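Local coordinates for glutaconate CoA-transferase subunit A (PDB 1POI), which catalyses the transfer of coenzyme A from acetyl-CoA to glutaconate or (R)-2-hydroxyglutarate in the fermentative breakdown of glutamate, at residues K303-P306 with H311-M314; Y106-A111 with P117-T122. All blocks are in the same frame, centred on the assembly; numbering follows the deposited sequence.

Interaction 1. Residues K303-P306 with H311-M314; sequences KVVP and HIDM
Val305 is the residue of 303-306 that reaches most deeply into 311-314, and its two methyl groups share the apolar work. With CG1 anti to the backbone N (chi1 174°), that methyl faces Met314, 4.3 Å from its CG, while CG2 lies beside the backbone N and turns to Ile312. There it meets main chain before side chain: Val305 CG2 is 3.5 Å from Ile312 O and 4.5 Å from Ile312 CG2. A beta-branched valine suits this place because its short fork touches two neighbours without needing a long chain. The Ile312 side chain ends pointing away from the contact, whereas the buried Met314 bends at each torsion and stays compact. Ile214 of a second copy of the subunit packs on both Val305 and Met314.

The second kind of contact sets an aromatic ring against a backbone carbonyl. His311 CG stands anti to its own backbone N (chi1 -173°), which brings the ring over to Lys303 with its edge toward the carbonyl oxygen, close to the ring plane. Histidine suits the place because its flat ring can lie edge-on beside a carbonyl. His311 CB and Lys303 O are 3.2 Å apart; the carbonyl also faces the CD2 edge, but the modelled separation there is too short to trust. Shortening His311 to an alanine is likely to leave the Lys303 carbonyl without the ring edge that now lies beside it. The main-chain N of His311 is hydrogen-bonded to Asp254 OD2, a polar link to another part of the chain.

No hydrogen bond or salt bridge joins the two segments. Two arms of the irregular C-terminal segment after helix 296-300 thus pack without regular structure at a subunit interface, their fit depending on shape and van der Waals contact.

Interaction 2. Residues Y106-A111 with P117-T122; sequences YMMWHA and PFLPVT
Leu119 points from strand 118-121 at helix 102-114, and its forked end rests on the helix face formed by Met107, Met108 and Ala111. CG is anti to the backbone N (chi1 172°), which extends the side chain so that both methyls reach the helix. CD2 does most of the touching: Leu119 CD2 lies 3.5 Å from Met107 CB and 3.6 Å from the main-chain N of Met108. Met108 runs across the leucine at about a right angle, its CG 3.8 Å from Leu119 CD2, before its end leads away to Val167 and Leu49. The other methyl, Leu119 CD1, is 4.3 Å from Ala111 CB. Ala111 stands one helical turn after Met107, and its small side chain lets the helix come near the strand, while the methionines meet the leucine with the near parts of their chains.

Phe118 and Pro120, which flank Leu119, pack on strand 162-168 and on another copy of the subunit. The helix and strand axes approach to 8.5 Å and run obliquely at 138°, closer to antiparallel than parallel. Through Leu119 the helix, which also touches strand 46-49 of the parallel, Rossmann-like sheet, packs against the edge strand of the three-stranded antiparallel sheet.

Interaction 2 comes first along the chain, joining helix 102-114 to strand 118-121 within the coenzyme A transferase region. Interaction 1 lies near the C-terminus, in the loop that follows helix 296-300. Their centres are 39 Å apart and their nearest atoms about 20 Å, with no touch and no shared helix, strand or sheet. Interaction 2 is buried and links a helix that touches the large parallel sheet with the small antiparallel one; interaction 1 is a surface contact between irregular pieces of chain. Each adjoins a different copy of the subunit, so the two contacts contribute to separate interfaces of the eight-chain assembly.

Interaction 1. Residues K303-P306 with H311-M314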
ATOM      1  N   LYS A 303      10.501 -16.745  -8.016  1.00 15.73           N
ATOM      2  CA  LYS A 303       9.723 -15.633  -7.520  1.00 20.68           C
ATOM      3  C   LYS A 303       8.263 -15.908  -7.197  1.00 22.35           C
ATOM      4  O   LYS A 303       7.598 -16.747  -7.805  1.00 25.14           O
ATOM      5  CB  LYS A 303       9.867 -14.426  -8.444  1.00 23.24           C
ATOM      6  CG  LYS A 303      11.297 -13.870  -8.420  1.00 32.70           C
ATOM      7  CD  LYS A 303      11.485 -12.642  -9.300  1.00 35.89           C
ATOM      8  CE  LYS A 303      12.964 -12.305  -9.385  1.00 40.41           C
ATOM      9  NZ  LYS A 303      13.272 -11.289 -10.433  1.00 45.25           N
ATOM     10  N   VAL A 304       7.798 -15.223  -6.167  1.00 20.92           N
ATOM     11  CA  VAL A 304       6.431 -15.333  -5.686  1.00 16.41           C
ATOM     12  C   VAL A 304       5.460 -14.611  -6.642  1.00 15.66           C
ATOM     13  O   VAL A 304       5.810 -13.583  -7.246  1.00 15.77           O
ATOM     14  CB  VAL A 304       6.380 -14.752  -4.226  1.00 14.67           C
ATOM     15  CG1 VAL A 304       5.208 -13.801  -4.005  1.00 13.20           C
ATOM     16  CG2 VAL A 304       6.382 -15.875  -3.226  1.00  7.07           C
ATOM     17  N   VAL A 305       4.267 -15.181  -6.822  1.00 13.88           N
ATOM     18  CA  VAL A 305       3.228 -14.590  -7.679  1.00 12.20           C
ATOM     19  C   VAL A 305       2.275 -13.824  -6.765  1.00 11.88           C
ATOM     20  O   VAL A 305       1.630 -14.433  -5.883  1.00 14.00           O
ATOM     21  CB  VAL A 305       2.420 -15.695  -8.439  1.00 14.73           C
ATOM     22  CG1 VAL A 305       1.249 -15.072  -9.215  1.00  8.64           C
ATOM     23  CG2 VAL A 305       3.352 -16.488  -9.390  1.00  9.64           C
ATOM     24  N   PRO A 306       2.208 -12.483  -6.910  1.00  8.11           N
ATOM     25  CA  PRO A 306       1.338 -11.627  -6.103  1.00  9.71           C
ATOM     26  C   PRO A 306      -0.034 -12.235  -6.100  1.00 11.64           C
ATOM     27  O   PRO A 306      -0.508 -12.677  -7.133  1.00 16.93           O
ATOM     28  CB  PRO A 306       1.341 -10.320  -6.877  1.00  7.92           C
ATOM     29  CG  PRO A 306       2.684 -10.256  -7.363  1.00 11.00           C
ATOM     30  CD  PRO A 306       2.910 -11.670  -7.903  1.00  9.70           C
ATOM     31  N   HIS A 311       5.129 -19.675  -5.802  1.00 20.09           N
ATOM     32  CA  HIS A 311       5.406 -19.669  -7.223  1.00 18.32           C
ATOM     33  C   HIS A 311       4.612 -20.705  -7.974  1.00 19.47           C
ATOM     34  O   HIS A 311       4.575 -21.896  -7.615  1.00 17.76           O
ATOM     35  CB  HIS A 311       6.885 -19.867  -7.518  1.00 14.43           C
ATOM     36  CG  HIS A 311       7.240 -19.692  -8.962  1.00 12.08           C
ATOM     37  ND1 HIS A 311       7.334 -20.751  -9.845  1.00  9.71           N
ATOM     38  CD2 HIS A 311       7.546 -18.581  -9.676  1.00  9.96           C
ATOM     39  CE1 HIS A 311       7.688 -20.295 -11.034  1.00 10.44           C
ATOM     40  NE2 HIS A 311       7.822 -18.980 -10.957  1.00 10.92           N
ATOM     41  N   ILE A 312       3.997 -20.212  -9.041  1.00 20.28           N
ATOM     42  CA  ILE A 312       3.187 -20.993  -9.950  1.00 18.53           C
ATOM     43  C   ILE A 312       3.624 -20.456 -11.299  1.00 18.84           C
ATOM     44  O   ILE A 312       4.094 -19.309 -11.413  1.00 16.08           O
ATOM     45  CB  ILE A 312       1.659 -20.768  -9.676  1.00 20.81           C
ATOM     46  CG1 ILE A 312       0.985 -22.112  -9.460  1.00 22.67           C
ATOM     47  CG2 ILE A 312       0.955 -19.988 -10.801  1.00 16.97           C
ATOM     48  CD1 ILE A 312       1.534 -22.876  -8.301  1.00 23.99           C
ATOM     49  N   ASP A 313       3.647 -21.342 -12.276  1.00 21.31           N
ATOM     50  CA  ASP A 313       4.013 -20.962 -13.623  1.00 24.39           C
ATOM     51  C   ASP A 313       2.727 -20.424 -14.247  1.00 26.29           C
ATOM     52  O   ASP A 313       1.794 -21.185 -14.521  1.00 25.04           O
ATOM     53  CB  ASP A 313       4.495 -22.191 -14.378  1.00 25.85           C
ATOM     54  CG  ASP A 313       4.978 -21.864 -15.756  1.00 27.18           C
ATOM     55  OD1 ASP A 313       4.998 -20.667 -16.123  1.00 30.01           O
ATOM     56  OD2 ASP A 313       5.361 -22.815 -16.466  1.00 29.11           O
ATOM     57  N   MET A 314       2.683 -19.112 -14.454  1.00 28.02           N
ATOM     58  CA  MET A 314       1.501 -18.457 -14.999  1.00 30.22           C
ATOM     59  C   MET A 314       1.299 -18.586 -16.500  1.00 33.60           C
ATOM     60  O   MET A 314       0.203 -18.354 -16.993  1.00 34.82           O
ATOM     61  CB  MET A 314       1.478 -16.989 -14.593  1.00 28.45           C
ATOM     62  CG  MET A 314       1.256 -16.792 -13.112  1.00 28.56           C
ATOM     63  SD  MET A 314      -0.320 -17.453 -12.652  1.00 27.33           S
ATOM     64  CE  MET A 314      -1.372 -16.274 -13.609  1.00 28.36           C
TER

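Interaction 2. Residues Y106-A111 with P117-T122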
ATOM      1  N   TYR A 106      10.692 -23.101  21.667  1.00 15.93           N
ATOM      2  CA  TYR A 106      10.262 -21.765  21.260  1.00 12.08           C
ATOM      3  C   TYR A 106       9.969 -20.936  22.509  1.00 11.22           C
ATOM      4  O   TYR A 106      10.209 -19.737  22.524  1.00 10.73           O
ATOM      5  CB  TYR A 106       9.096 -21.837  20.255  1.00  7.76           C
ATOM      6  CG  TYR A 106       9.600 -22.035  18.844  1.00  2.00           C
ATOM      7  CD1 TYR A 106      10.030 -20.950  18.099  1.00  3.04           C
ATOM      8  CD2 TYR A 106       9.794 -23.316  18.317  1.00  2.00           C
ATOM      9  CE1 TYR A 106      10.660 -21.127  16.877  1.00  8.37           C
ATOM     10  CE2 TYR A 106      10.420 -23.514  17.090  1.00  2.00           C
ATOM     11  CZ  TYR A 106      10.860 -22.417  16.376  1.00  7.88           C
ATOM     12  OH  TYR A 106      11.554 -22.583  15.190  1.00  9.68           O
ATOM     13  N   MET A 107       9.507 -21.583  23.575  1.00 11.22           N
ATOM     14  CA  MET A 107       9.284 -20.873  24.833  1.00 14.56           C
ATOM     15  C   MET A 107      10.648 -20.402  25.384  1.00 14.94           C
ATOM     16  O   MET A 107      10.864 -19.202  25.572  1.00 15.99           O
ATOM     17  CB  MET A 107       8.585 -21.763  25.878  1.00 14.44           C
ATOM     18  CG  MET A 107       7.179 -22.189  25.503  1.00 17.52           C
ATOM     19  SD  MET A 107       5.796 -21.111  25.959  1.00 19.67           S
ATOM     20  CE  MET A 107       6.492 -19.472  25.832  1.00 20.38           C
ATOM     21  N   MET A 108      11.569 -21.341  25.593  1.00 10.90           N
ATOM     22  CA  MET A 108      12.904 -21.038  26.103  1.00 11.03           C
ATOM     23  C   MET A 108      13.491 -19.785  25.485  1.00  8.86           C
ATOM     24  O   MET A 108      13.976 -18.903  26.184  1.00 10.05           O
ATOM     25  CB  MET A 108      13.839 -22.228  25.891  1.00 10.18           C
ATOM     26  CG  MET A 108      13.460 -23.432  26.754  1.00 13.14           C
ATOM     27  SD  MET A 108      14.434 -24.905  26.460  1.00 16.90           S
ATOM     28  CE  MET A 108      16.030 -24.256  26.354  1.00 18.99           C
ATOM     29  N   TRP A 109      13.427 -19.694  24.172  1.00  9.40           N
ATOM     30  CA  TRP A 109      13.940 -18.532  23.483  1.00 10.20           C
ATOM     31  C   TRP A 109      13.076 -17.338  23.863  1.00 11.03           C
ATOM     32  O   TRP A 109      13.582 -16.244  24.101  1.00 13.41           O
ATOM     33  CB  TRP A 109      13.881 -18.743  21.968  1.00 13.87           C
ATOM     34  CG  TRP A 109      15.080 -19.388  21.341  1.00 18.38           C
ATOM     35  CD1 TRP A 109      16.381 -19.188  21.681  1.00 22.84           C
ATOM     36  CD2 TRP A 109      15.098 -20.216  20.161  1.00 20.03           C
ATOM     37  NE1 TRP A 109      17.209 -19.817  20.780  1.00 25.76           N
ATOM     38  CE2 TRP A 109      16.446 -20.456  19.837  1.00 21.41           C
ATOM     39  CE3 TRP A 109      14.103 -20.767  19.344  1.00 21.84           C
ATOM     40  CZ2 TRP A 109      16.829 -21.225  18.727  1.00 22.40           C
ATOM     41  CZ3 TRP A 109      14.489 -21.532  18.240  1.00 22.71           C
ATOM     42  CH2 TRP A 109      15.837 -21.750  17.945  1.00 20.51           C
ATOM     43  N   HIS A 110      11.763 -17.533  23.939  1.00  9.42           N
ATOM     44  CA  HIS A 110      10.898 -16.413  24.274  1.00  8.73           C
ATOM     45  C   HIS A 110      11.179 -15.874  25.683  1.00  8.51           C
ATOM     46  O   HIS A 110      11.397 -14.663  25.856  1.00 11.80           O
ATOM     47  CB  HIS A 110       9.417 -16.753  24.054  1.00  7.98           C
ATOM     48  CG  HIS A 110       8.518 -15.556  24.088  1.00  2.00           C
ATOM     49  ND1 HIS A 110       7.355 -15.520  24.826  1.00  2.00           N
ATOM     50  CD2 HIS A 110       8.645 -14.329  23.530  1.00  2.00           C
ATOM     51  CE1 HIS A 110       6.805 -14.326  24.723  1.00  2.00           C
ATOM     52  NE2 HIS A 110       7.567 -13.581  23.941  1.00  2.00           N
ATOM     53  N   ALA A 111      11.202 -16.762  26.672  1.00  6.18           N
ATOM     54  CA  ALA A 111      11.515 -16.396  28.046  1.00  7.06           C
ATOM     55  C   ALA A 111      12.857 -15.671  28.111  1.00 10.11           C
ATOM     56  O   ALA A 111      13.048 -14.788  28.945  1.00 13.77           O
ATOM     57  CB  ALA A 111      11.569 -17.600  28.896  1.00  6.94           C
ATOM     58  N   PRO A 117      13.763 -15.506  34.918  1.00 19.64           N
ATOM     59  CA  PRO A 117      14.816 -16.206  35.666  1.00 20.39           C
ATOM     60  C   PRO A 117      14.955 -17.605  35.063  1.00 20.97           C
ATOM     61  O   PRO A 117      16.053 -18.117  34.832  1.00 23.69           O
ATOM     62  CB  PRO A 117      14.216 -16.323  37.067  1.00 19.02           C
ATOM     63  CG  PRO A 117      13.299 -15.171  37.154  1.00 22.38           C
ATOM     64  CD  PRO A 117      12.654 -15.124  35.803  1.00 20.77           C
ATOM     65  N   PHE A 118      13.810 -18.223  34.835  1.00 20.52           N
ATOM     66  CA  PHE A 118      13.741 -19.556  34.268  1.00 18.81           C
ATOM     67  C   PHE A 118      12.338 -19.748  33.688  1.00 18.71           C
ATOM     68  O   PHE A 118      11.480 -18.864  33.802  1.00 19.36           O
ATOM     69  CB  PHE A 118      14.055 -20.599  35.336  1.00 13.10           C
ATOM     70  CG  PHE A 118      13.053 -20.660  36.443  1.00 13.03           C
ATOM     71  CD1 PHE A 118      13.082 -19.731  37.478  1.00 11.87           C
ATOM     72  CD2 PHE A 118      12.117 -21.703  36.490  1.00 13.44           C
ATOM     73  CE1 PHE A 118      12.202 -19.844  38.553  1.00 13.28           C
ATOM     74  CE2 PHE A 118      11.229 -21.830  37.557  1.00 12.90           C
ATOM     75  CZ  PHE A 118      11.270 -20.902  38.594  1.00 15.73           C
ATOM     76  N   LEU A 119      12.085 -20.915  33.114  1.00 17.90           N
ATOM     77  CA  LEU A 119      10.794 -21.164  32.508  1.00 14.19           C
ATOM     78  C   LEU A 119       9.981 -22.304  33.102  1.00 11.52           C
ATOM     79  O   LEU A 119      10.370 -23.466  32.982  1.00 14.03           O
ATOM     80  CB  LEU A 119      11.008 -21.393  31.008  1.00 14.61           C
ATOM     81  CG  LEU A 119       9.848 -21.869  30.134  1.00 10.96           C
ATOM     82  CD1 LEU A 119       8.841 -20.730  29.898  1.00  9.81           C
ATOM     83  CD2 LEU A 119      10.439 -22.361  28.839  1.00 10.91           C
ATOM     84  N   PRO A 120       8.858 -21.993  33.777  1.00  8.77           N
ATOM     85  CA  PRO A 120       8.046 -23.079  34.345  1.00  8.66           C
ATOM     86  C   PRO A 120       6.930 -23.446  33.335  1.00 11.93           C
ATOM     87  O   PRO A 120       6.207 -22.572  32.836  1.00 11.60           O
ATOM     88  CB  PRO A 120       7.483 -22.459  35.631  1.00  2.91           C
ATOM     89  CG  PRO A 120       7.220 -20.991  35.232  1.00  2.66           C
ATOM     90  CD  PRO A 120       8.357 -20.663  34.199  1.00 11.25           C
ATOM     91  N   VAL A 121       6.838 -24.718  32.974  1.00 11.90           N
ATOM     92  CA  VAL A 121       5.820 -25.136  32.034  1.00 11.93           C
ATOM     93  C   VAL A 121       5.157 -26.384  32.528  1.00 16.06           C
ATOM     94  O   VAL A 121       5.762 -27.183  33.227  1.00 18.70           O
ATOM     95  CB  VAL A 121       6.397 -25.451  30.608  1.00  9.49           C
ATOM     96  CG1 VAL A 121       6.947 -24.198  29.955  1.00 10.29           C
ATOM     97  CG2 VAL A 121       7.446 -26.537  30.664  1.00  2.00           C
ATOM     98  N   THR A 122       3.899 -26.561  32.166  1.00 20.03           N
ATOM     99  CA  THR A 122       3.189 -27.771  32.539  1.00 22.18           C
ATOM    100  C   THR A 122       3.253 -28.749  31.330  1.00 23.69           C
ATOM    101  O   THR A 122       2.289 -29.462  31.037  1.00 26.25           O
ATOM    102  CB  THR A 122       1.748 -27.426  32.905  1.00 21.49           C
ATOM    103  OG1 THR A 122       1.441 -26.107  32.420  1.00 25.31           O
ATOM    104  CG2 THR A 122       1.559 -27.478  34.402  1.00 16.44           C
TER